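Local coordinates for eukaryotic translation initiation factor 4 gamma 2 (Homo sapiens, PDB 4IUL), which probably promotes translation initiation as an eIF4G-like factor, with this HEAT-repeat MIF4G domain interacting with the RNA helicase eIF4A, at residues Leu68-Leu82 with Gly154-Leu167. Numbering follows the deposited sequence.
Sequences LEEPKYSSLYAQLCL and GNIKFIGELGKLDL
The F158 ring turns its edge to helix 74-82: the backbone N of A78 lies in the ring plane, 3.9 Å from CE1, while S74 O and C81 SG also sit near that plane. One face carries L162 CD1 from its own helix; Y77 CB and L68 CD1 approach obliquely. With CG anti to the backbone N (chi1 -177°), F158 sends this edge across the gap, and its side chain also touches A67 of helix 53-69. L68 sets both methyls against the N155 side chain, CD2 standing 4.0 Å from CG; N155 OD1, buried here, has no polar partner in the model. With an alanine at L68, N155 would probably lose the two methyls packed on it and the F158 ring the one near its CD2, opening a gap between them. As expected of a HEAT-repeat MIF4G domain, the middle of the contact is helix against helix: the axes of helices 74-82 and 154-163 approach to 8.7 Å with a crossing angle of -45°, and no hydrogen bond crosses. Small S74 and A78 permit this, S74 OG lying 3.6 Å from F158 CA. That hydroxyl bonds to P71 O, which also accepts from S74 N, while the K157 chain runs alongside. At G154 a side chain would be tight against P71 CB. E161 packs CB on A78 CB and, bent at chi2, brings OE2 close to S75 CA and CB. A Schellman motif, with D166 at C-prime, ends helix 154-163 through L167 N to L162 O and D166 N to G163 O. There L165 CD1 meets A78 O at 3.5 Å, and L167 CD1 meets C81 CB at 3.9 Å.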
ATOM      1  N   LEU A  68      -2.488  -3.225   7.735  1.00 32.56           N
ATOM      2  CA  LEU A  68      -1.905  -2.129   8.495  1.00 33.98           C
ATOM      3  C   LEU A  68      -1.535  -2.511   9.929  1.00 35.79           C
ATOM      4  O   LEU A  68      -0.869  -1.742  10.622  1.00 34.40           O
ATOM      5  CB  LEU A  68      -2.821  -0.906   8.475  1.00 35.04           C
ATOM      6  CG  LEU A  68      -2.512   0.022   7.287  1.00 35.67           C
ATOM      7  CD1 LEU A  68      -2.810  -0.693   5.976  1.00 34.28           C
ATOM      8  CD2 LEU A  68      -3.324   1.291   7.392  1.00 37.73           C
ATOM      9  N   GLU A  69      -1.953  -3.697  10.370  1.00 36.21           N
ATOM     10  CA  GLU A  69      -1.604  -4.159  11.706  1.00 40.15           C
ATOM     11  C   GLU A  69      -0.281  -4.930  11.623  1.00 41.36           C
ATOM     12  O   GLU A  69       0.530  -4.878  12.542  1.00 41.40           O
ATOM     13  CB  GLU A  69      -2.704  -5.062  12.288  1.00 39.21           C
ATOM     14  CG  GLU A  69      -4.091  -4.416  12.291  1.00 40.38           C
ATOM     15  CD  GLU A  69      -5.164  -5.268  12.955  1.00 37.96           C
ATOM     16  OE1 GLU A  69      -5.172  -6.504  12.782  1.00 39.03           O
ATOM     17  OE2 GLU A  69      -6.021  -4.691  13.645  1.00 41.03           O
ATOM     18  N   GLU A  70      -0.064  -5.630  10.510  1.00 43.33           N
ATOM     19  CA  GLU A  70       1.161  -6.409  10.301  1.00 45.69           C
ATOM     20  C   GLU A  70       1.787  -6.102   8.926  1.00 45.80           C
ATOM     21  O   GLU A  70       1.842  -6.971   8.053  1.00 42.74           O
ATOM     22  CB  GLU A  70       0.849  -7.904  10.379  1.00 47.50           C
ATOM     23  CG  GLU A  70       0.052  -8.341  11.598  1.00 53.33           C
ATOM     24  CD  GLU A  70       0.802  -8.143  12.909  1.00 57.07           C
ATOM     25  OE1 GLU A  70       2.014  -8.462  12.962  1.00 59.77           O
ATOM     26  OE2 GLU A  70       0.174  -7.681  13.890  1.00 58.07           O
ATOM     27  N   PRO A  71       2.277  -4.866   8.725  1.00 46.82           N
ATOM     28  CA  PRO A  71       2.886  -4.476   7.446  1.00 48.76           C
ATOM     29  C   PRO A  71       4.005  -5.388   6.946  1.00 50.73           C
ATOM     30  O   PRO A  71       4.353  -5.355   5.762  1.00 50.49           O
ATOM     31  CB  PRO A  71       3.360  -3.044   7.707  1.00 48.47           C
ATOM     32  CG  PRO A  71       3.591  -3.018   9.184  1.00 47.84           C
ATOM     33  CD  PRO A  71       2.406  -3.780   9.712  1.00 47.53           C
ATOM     34  N   LYS A  72       4.556  -6.206   7.841  1.00 52.67           N
ATOM     35  CA  LYS A  72       5.624  -7.131   7.469  1.00 52.88           C
ATOM     36  C   LYS A  72       5.114  -8.132   6.448  1.00 50.76           C
ATOM     37  O   LYS A  72       5.884  -8.675   5.661  1.00 50.91           O
ATOM     38  CB  LYS A  72       6.149  -7.877   8.701  1.00 56.28           C
ATOM     39  CG  LYS A  72       6.922  -6.990   9.665  1.00 62.24           C
ATOM     40  CD  LYS A  72       7.367  -7.729  10.924  1.00 64.83           C
ATOM     41  CE  LYS A  72       8.093  -6.779  11.873  1.00 65.85           C
ATOM     42  NZ  LYS A  72       8.495  -7.429  13.154  1.00 66.77           N
ATOM     43  N   TYR A  73       3.808  -8.374   6.460  1.00 49.10           N
ATOM     44  CA  TYR A  73       3.218  -9.312   5.519  1.00 46.51           C
ATOM     45  C   TYR A  73       2.487  -8.663   4.345  1.00 44.00           C
ATOM     46  O   TYR A  73       1.661  -9.315   3.706  1.00 42.36           O
ATOM     47  CB  TYR A  73       2.265 -10.266   6.244  1.00 48.84           C
ATOM     48  CG  TYR A  73       2.951 -11.369   7.015  1.00 52.05           C
ATOM     49  CD1 TYR A  73       4.126 -11.950   6.542  1.00 54.33           C
ATOM     50  CD2 TYR A  73       2.400 -11.868   8.194  1.00 54.74           C
ATOM     51  CE1 TYR A  73       4.737 -13.000   7.219  1.00 55.31           C
ATOM     52  CE2 TYR A  73       3.002 -12.922   8.881  1.00 56.20           C
ATOM     53  CZ  TYR A  73       4.170 -13.481   8.385  1.00 56.94           C
ATOM     54  OH  TYR A  73       4.771 -14.524   9.049  1.00 59.68           O
ATOM     55  N   SER A  74       2.789  -7.395   4.056  1.00 42.02           N
ATOM     56  CA  SER A  74       2.150  -6.686   2.939  1.00 40.80           C
ATOM     57  C   SER A  74       2.110  -7.586   1.708  1.00 40.74           C
ATOM     58  O   SER A  74       1.059  -7.798   1.086  1.00 37.34           O
ATOM     59  CB  SER A  74       2.928  -5.416   2.583  1.00 40.13           C
ATOM     60  OG  SER A  74       2.771  -4.409   3.559  1.00 40.04           O
ATOM     61  N   SER A  75       3.290  -8.099   1.374  1.00 39.91           N
ATOM     62  CA  SER A  75       3.497  -8.985   0.245  1.00 39.04           C
ATOM     63  C   SER A  75       2.466 -10.121   0.229  1.00 38.62           C
ATOM     64  O   SER A  75       1.850 -10.400  -0.800  1.00 37.28           O
ATOM     65  CB  SER A  75       4.919  -9.541   0.335  1.00 38.77           C
ATOM     66  OG  SER A  75       5.193 -10.452  -0.699  1.00 40.78           O
ATOM     67  N   LEU A  76       2.285 -10.770   1.375  1.00 38.19           N
ATOM     68  CA  LEU A  76       1.336 -11.868   1.501  1.00 39.10           C
ATOM     69  C   LEU A  76      -0.097 -11.427   1.246  1.00 39.30           C
ATOM     70  O   LEU A  76      -0.832 -12.083   0.504  1.00 39.11           O
ATOM     71  CB  LEU A  76       1.403 -12.484   2.900  1.00 41.03           C
ATOM     72  CG  LEU A  76       2.043 -13.862   3.055  1.00 44.06           C
ATOM     73  CD1 LEU A  76       3.571 -13.748   3.008  1.00 44.10           C
ATOM     74  CD2 LEU A  76       1.587 -14.467   4.377  1.00 44.66           C
ATOM     75  N   TYR A  77      -0.503 -10.325   1.877  1.00 38.74           N
ATOM     76  CA  TYR A  77      -1.865  -9.830   1.713  1.00 37.25           C
ATOM     77  C   TYR A  77      -2.109  -9.327   0.293  1.00 34.96           C
ATOM     78  O   TYR A  77      -3.215  -9.457  -0.236  1.00 33.44           O
ATOM     79  CB  TYR A  77      -2.162  -8.728   2.739  1.00 37.51           C
ATOM     80  CG  TYR A  77      -1.981  -9.193   4.171  1.00 37.50           C
ATOM     81  CD1 TYR A  77      -2.609 -10.351   4.633  1.00 37.12           C
ATOM     82  CD2 TYR A  77      -1.138  -8.506   5.045  1.00 35.62           C
ATOM     83  CE1 TYR A  77      -2.390 -10.820   5.932  1.00 39.00           C
ATOM     84  CE2 TYR A  77      -0.912  -8.966   6.340  1.00 37.62           C
ATOM     85  CZ  TYR A  77      -1.537 -10.124   6.775  1.00 39.52           C
ATOM     86  OH  TYR A  77      -1.281 -10.600   8.040  1.00 39.47           O
ATOM     87  N   ALA A  78      -1.072  -8.771  -0.327  1.00 32.03           N
ATOM     88  CA  ALA A  78      -1.190  -8.272  -1.695  1.00 33.83           C
ATOM     89  C   ALA A  78      -1.491  -9.430  -2.645  1.00 33.54           C
ATOM     90  O   ALA A  78      -2.253  -9.280  -3.599  1.00 32.10           O
ATOM     91  CB  ALA A  78       0.099  -7.562  -2.119  1.00 31.94           C
ATOM     92  N   GLN A  79      -0.892 -10.586  -2.372  1.00 33.31           N
ATOM     93  CA  GLN A  79      -1.100 -11.767  -3.199  1.00 35.54           C
ATOM     94  C   GLN A  79      -2.526 -12.281  -2.998  1.00 34.83           C
ATOM     95  O   GLN A  79      -3.158 -12.786  -3.926  1.00 34.13           O
ATOM     96  CB  GLN A  79      -0.090 -12.854  -2.825  1.00 37.29           C
ATOM     97  CG  GLN A  79       0.102 -13.925  -3.893  1.00 42.30           C
ATOM     98  CD  GLN A  79       0.651 -13.371  -5.204  1.00 42.56           C
ATOM     99  OE1 GLN A  79       1.648 -12.648  -5.224  1.00 44.02           O
ATOM    100  NE2 GLN A  79       0.002 -13.718  -6.307  1.00 44.70           N
ATOM    101  N   LEU A  80      -3.032 -12.141  -1.779  1.00 34.13           N
ATOM    102  CA  LEU A  80      -4.393 -12.577  -1.479  1.00 33.93           C
ATOM    103  C   LEU A  80      -5.388 -11.718  -2.276  1.00 33.16           C
ATOM    104  O   LEU A  80      -6.381 -12.221  -2.811  1.00 33.14           O
ATOM    105  CB  LEU A  80      -4.657 -12.453   0.020  1.00 32.70           C
ATOM    106  CG  LEU A  80      -5.982 -12.991   0.552  1.00 33.09           C
ATOM    107  CD1 LEU A  80      -6.096 -14.491   0.285  1.00 30.46           C
ATOM    108  CD2 LEU A  80      -6.049 -12.707   2.051  1.00 32.86           C
ATOM    109  N   CYS A  81      -5.109 -10.421  -2.368  1.00 32.47           N
ATOM    110  CA  CYS A  81      -5.976  -9.520  -3.119  1.00 31.37           C
ATOM    111  C   CYS A  81      -5.959  -9.865  -4.615  1.00 30.67           C
ATOM    112  O   CYS A  81      -6.992  -9.781  -5.292  1.00 29.69           O
ATOM    113  CB  CYS A  81      -5.552  -8.064  -2.888  1.00 29.73           C
ATOM    114  SG  CYS A  81      -5.937  -7.444  -1.199  1.00 29.07           S
ATOM    115  N   LEU A  82      -4.796 -10.269  -5.125  1.00 30.37           N
ATOM    116  CA  LEU A  82      -4.672 -10.635  -6.538  1.00 30.00           C
ATOM    117  C   LEU A  82      -5.578 -11.812  -6.897  1.00 30.38           C
ATOM    118  O   LEU A  82      -6.291 -11.769  -7.896  1.00 27.90           O
ATOM    119  CB  LEU A  82      -3.226 -10.993  -6.877  1.00 28.52           C
ATOM    120  CG  LEU A  82      -2.977 -11.579  -8.279  1.00 31.79           C
ATOM    121  CD1 LEU A  82      -3.458 -10.602  -9.366  1.00 27.84           C
ATOM    122  CD2 LEU A  82      -1.477 -11.870  -8.448  1.00 29.25           C
ATOM    123  N   GLY A 154       3.501   1.882   7.149  1.00 39.02           N
ATOM    124  CA  GLY A 154       2.955   0.569   6.879  1.00 37.66           C
ATOM    125  C   GLY A 154       1.940   0.677   5.752  1.00 37.27           C
ATOM    126  O   GLY A 154       1.865  -0.200   4.889  1.00 36.59           O
ATOM    127  N   ASN A 155       1.166   1.762   5.750  1.00 36.08           N
ATOM    128  CA  ASN A 155       0.158   1.976   4.713  1.00 36.43           C
ATOM    129  C   ASN A 155       0.825   2.114   3.349  1.00 36.16           C
ATOM    130  O   ASN A 155       0.389   1.503   2.369  1.00 35.51           O
ATOM    131  CB  ASN A 155      -0.667   3.237   5.007  1.00 36.21           C
ATOM    132  CG  ASN A 155      -1.980   3.268   4.235  1.00 36.34           C
ATOM    133  OD1 ASN A 155      -2.281   2.358   3.467  1.00 35.58           O
ATOM    134  ND2 ASN A 155      -2.769   4.321   4.440  1.00 37.58           N
ATOM    135  N   ILE A 156       1.888   2.914   3.290  1.00 35.02           N
ATOM    136  CA  ILE A 156       2.607   3.133   2.041  1.00 34.18           C
ATOM    137  C   ILE A 156       3.245   1.853   1.488  1.00 34.54           C
ATOM    138  O   ILE A 156       3.220   1.625   0.280  1.00 35.22           O
ATOM    139  CB  ILE A 156       3.680   4.225   2.212  1.00 32.27           C
ATOM    140  CG1 ILE A 156       2.986   5.570   2.469  1.00 30.88           C
ATOM    141  CG2 ILE A 156       4.555   4.305   0.967  1.00 30.87           C
ATOM    142  CD1 ILE A 156       3.924   6.703   2.770  1.00 27.60           C
ATOM    143  N   LYS A 157       3.797   1.022   2.370  1.00 32.89           N
ATOM    144  CA  LYS A 157       4.427  -0.233   1.961  1.00 32.23           C
ATOM    145  C   LYS A 157       3.409  -1.203   1.351  1.00 32.05           C
ATOM    146  O   LYS A 157       3.720  -1.931   0.404  1.00 30.44           O
ATOM    147  CB  LYS A 157       5.109  -0.888   3.163  1.00 33.02           C
ATOM    148  CG  LYS A 157       5.775  -2.233   2.888  1.00 35.42           C
ATOM    149  CD  LYS A 157       6.363  -2.810   4.182  1.00 39.44           C
ATOM    150  CE  LYS A 157       6.964  -4.201   3.985  1.00 39.10           C
ATOM    151  NZ  LYS A 157       8.050  -4.184   2.958  1.00 43.73           N
ATOM    152  N   PHE A 158       2.194  -1.217   1.893  1.00 30.84           N
ATOM    153  CA  PHE A 158       1.151  -2.097   1.370  1.00 28.98           C
ATOM    154  C   PHE A 158       0.706  -1.594  -0.010  1.00 28.70           C
ATOM    155  O   PHE A 158       0.450  -2.387  -0.921  1.00 27.50           O
ATOM    156  CB  PHE A 158      -0.033  -2.156   2.350  1.00 28.25           C
ATOM    157  CG  PHE A 158      -1.137  -3.090   1.923  1.00 26.19           C
ATOM    158  CD1 PHE A 158      -0.848  -4.371   1.466  1.00 25.57           C
ATOM    159  CD2 PHE A 158      -2.469  -2.683   1.972  1.00 24.65           C
ATOM    160  CE1 PHE A 158      -1.874  -5.240   1.057  1.00 24.43           C
ATOM    161  CE2 PHE A 158      -3.493  -3.539   1.570  1.00 24.84           C
ATOM    162  CZ  PHE A 158      -3.195  -4.819   1.110  1.00 21.34           C
ATOM    163  N   ILE A 159       0.635  -0.274  -0.160  1.00 27.31           N
ATOM    164  CA  ILE A 159       0.257   0.328  -1.433  1.00 28.85           C
ATOM    165  C   ILE A 159       1.308  -0.052  -2.482  1.00 30.71           C
ATOM    166  O   ILE A 159       0.975  -0.455  -3.599  1.00 29.55           O
ATOM    167  CB  ILE A 159       0.144   1.865  -1.299  1.00 28.66           C
ATOM    168  CG1 ILE A 159      -1.107   2.208  -0.472  1.00 29.29           C
ATOM    169  CG2 ILE A 159       0.068   2.518  -2.676  1.00 28.08           C
ATOM    170  CD1 ILE A 159      -1.186   3.672  -0.020  1.00 31.60           C
ATOM    171  N   GLY A 160       2.581   0.058  -2.113  1.00 31.76           N
ATOM    172  CA  GLY A 160       3.635  -0.310  -3.038  1.00 31.63           C
ATOM    173  C   GLY A 160       3.457  -1.741  -3.530  1.00 33.52           C
ATOM    174  O   GLY A 160       3.525  -2.000  -4.739  1.00 34.59           O
ATOM    175  N   GLU A 161       3.208  -2.670  -2.609  1.00 32.30           N
ATOM    176  CA  GLU A 161       3.036  -4.077  -2.974  1.00 34.30           C
ATOM    177  C   GLU A 161       1.845  -4.349  -3.893  1.00 34.12           C
ATOM    178  O   GLU A 161       1.882  -5.275  -4.703  1.00 34.91           O
ATOM    179  CB  GLU A 161       2.926  -4.947  -1.716  1.00 33.90           C
ATOM    180  CG  GLU A 161       4.245  -5.129  -0.970  1.00 38.84           C
ATOM    181  CD  GLU A 161       5.316  -5.814  -1.811  1.00 41.94           C
ATOM    182  OE1 GLU A 161       6.340  -5.168  -2.116  1.00 45.10           O
ATOM    183  OE2 GLU A 161       5.136  -6.998  -2.174  1.00 44.84           O
ATOM    184  N   LEU A 162       0.789  -3.553  -3.762  1.00 33.73           N
ATOM    185  CA  LEU A 162      -0.387  -3.717  -4.601  1.00 31.42           C
ATOM    186  C   LEU A 162      -0.096  -3.161  -5.996  1.00 31.48           C
ATOM    187  O   LEU A 162      -0.476  -3.759  -7.004  1.00 27.16           O
ATOM    188  CB  LEU A 162      -1.586  -2.992  -3.982  1.00 32.16           C
ATOM    189  CG  LEU A 162      -2.171  -3.569  -2.679  1.00 32.87           C
ATOM    190  CD1 LEU A 162      -3.191  -2.602  -2.108  1.00 28.88           C
ATOM    191  CD2 LEU A 162      -2.815  -4.927  -2.946  1.00 30.21           C
ATOM    192  N   GLY A 163       0.575  -2.014  -6.046  1.00 31.65           N
ATOM    193  CA  GLY A 163       0.914  -1.414  -7.327  1.00 33.23           C
ATOM    194  C   GLY A 163       1.727  -2.374  -8.188  1.00 33.42           C
ATOM    195  O   GLY A 163       1.548  -2.458  -9.401  1.00 32.30           O
ATOM    196  N   LYS A 164       2.620  -3.110  -7.543  1.00 33.72           N
ATOM    197  CA  LYS A 164       3.464  -4.079  -8.224  1.00 35.53           C
ATOM    198  C   LYS A 164       2.642  -5.129  -8.986  1.00 34.21           C
ATOM    199  O   LYS A 164       3.102  -5.673  -9.983  1.00 35.11           O
ATOM    200  CB  LYS A 164       4.373  -4.747  -7.187  1.00 39.12           C
ATOM    201  CG  LYS A 164       5.328  -5.805  -7.701  1.00 43.64           C
ATOM    202  CD  LYS A 164       6.314  -6.173  -6.588  1.00 47.36           C
ATOM    203  CE  LYS A 164       6.967  -7.529  -6.814  1.00 49.83           C
ATOM    204  NZ  LYS A 164       5.992  -8.651  -6.609  1.00 50.85           N
ATOM    205  N   LEU A 165       1.421  -5.394  -8.527  1.00 31.61           N
ATOM    206  CA  LEU A 165       0.548  -6.386  -9.161  1.00 29.71           C
ATOM    207  C   LEU A 165      -0.573  -5.717  -9.960  1.00 29.67           C
ATOM    208  O   LEU A 165      -1.543  -6.370 -10.351  1.00 27.67           O
ATOM    209  CB  LEU A 165      -0.069  -7.293  -8.088  1.00 29.77           C
ATOM    210  CG  LEU A 165       0.910  -8.031  -7.165  1.00 28.85           C
ATOM    211  CD1 LEU A 165       0.165  -8.646  -5.991  1.00 31.99           C
ATOM    212  CD2 LEU A 165       1.633  -9.103  -7.952  1.00 30.22           C
ATOM    213  N   ASP A 166      -0.421  -4.413 -10.183  1.00 28.95           N
ATOM    214  CA  ASP A 166      -1.379  -3.591 -10.918  1.00 30.12           C
ATOM    215  C   ASP A 166      -2.763  -3.526 -10.265  1.00 28.56           C
ATOM    216  O   ASP A 166      -3.777  -3.408 -10.952  1.00 28.03           O
ATOM    217  CB  ASP A 166      -1.502  -4.068 -12.378  1.00 31.20           C
ATOM    218  CG  ASP A 166      -1.905  -2.932 -13.337  1.00 36.48           C
ATOM    219  OD1 ASP A 166      -1.273  -1.851 -13.277  1.00 35.11           O
ATOM    220  OD2 ASP A 166      -2.841  -3.113 -14.154  1.00 36.77           O
ATOM    221  N   LEU A 167      -2.791  -3.580  -8.936  1.00 29.24           N
ATOM    222  CA  LEU A 167      -4.043  -3.517  -8.179  1.00 28.55           C
ATOM    223  C   LEU A 167      -4.462  -2.089  -7.781  1.00 29.11           C
ATOM    224  O   LEU A 167      -5.597  -1.875  -7.360  1.00 28.64           O
ATOM    225  CB  LEU A 167      -3.956  -4.436  -6.949  1.00 29.27           C
ATOM    226  CG  LEU A 167      -3.924  -5.928  -7.339  1.00 30.87           C
ATOM    227  CD1 LEU A 167      -3.743  -6.827  -6.110  1.00 26.69           C
ATOM    228  CD2 LEU A 167      -5.220  -6.272  -8.074  1.00 31.25           C
TER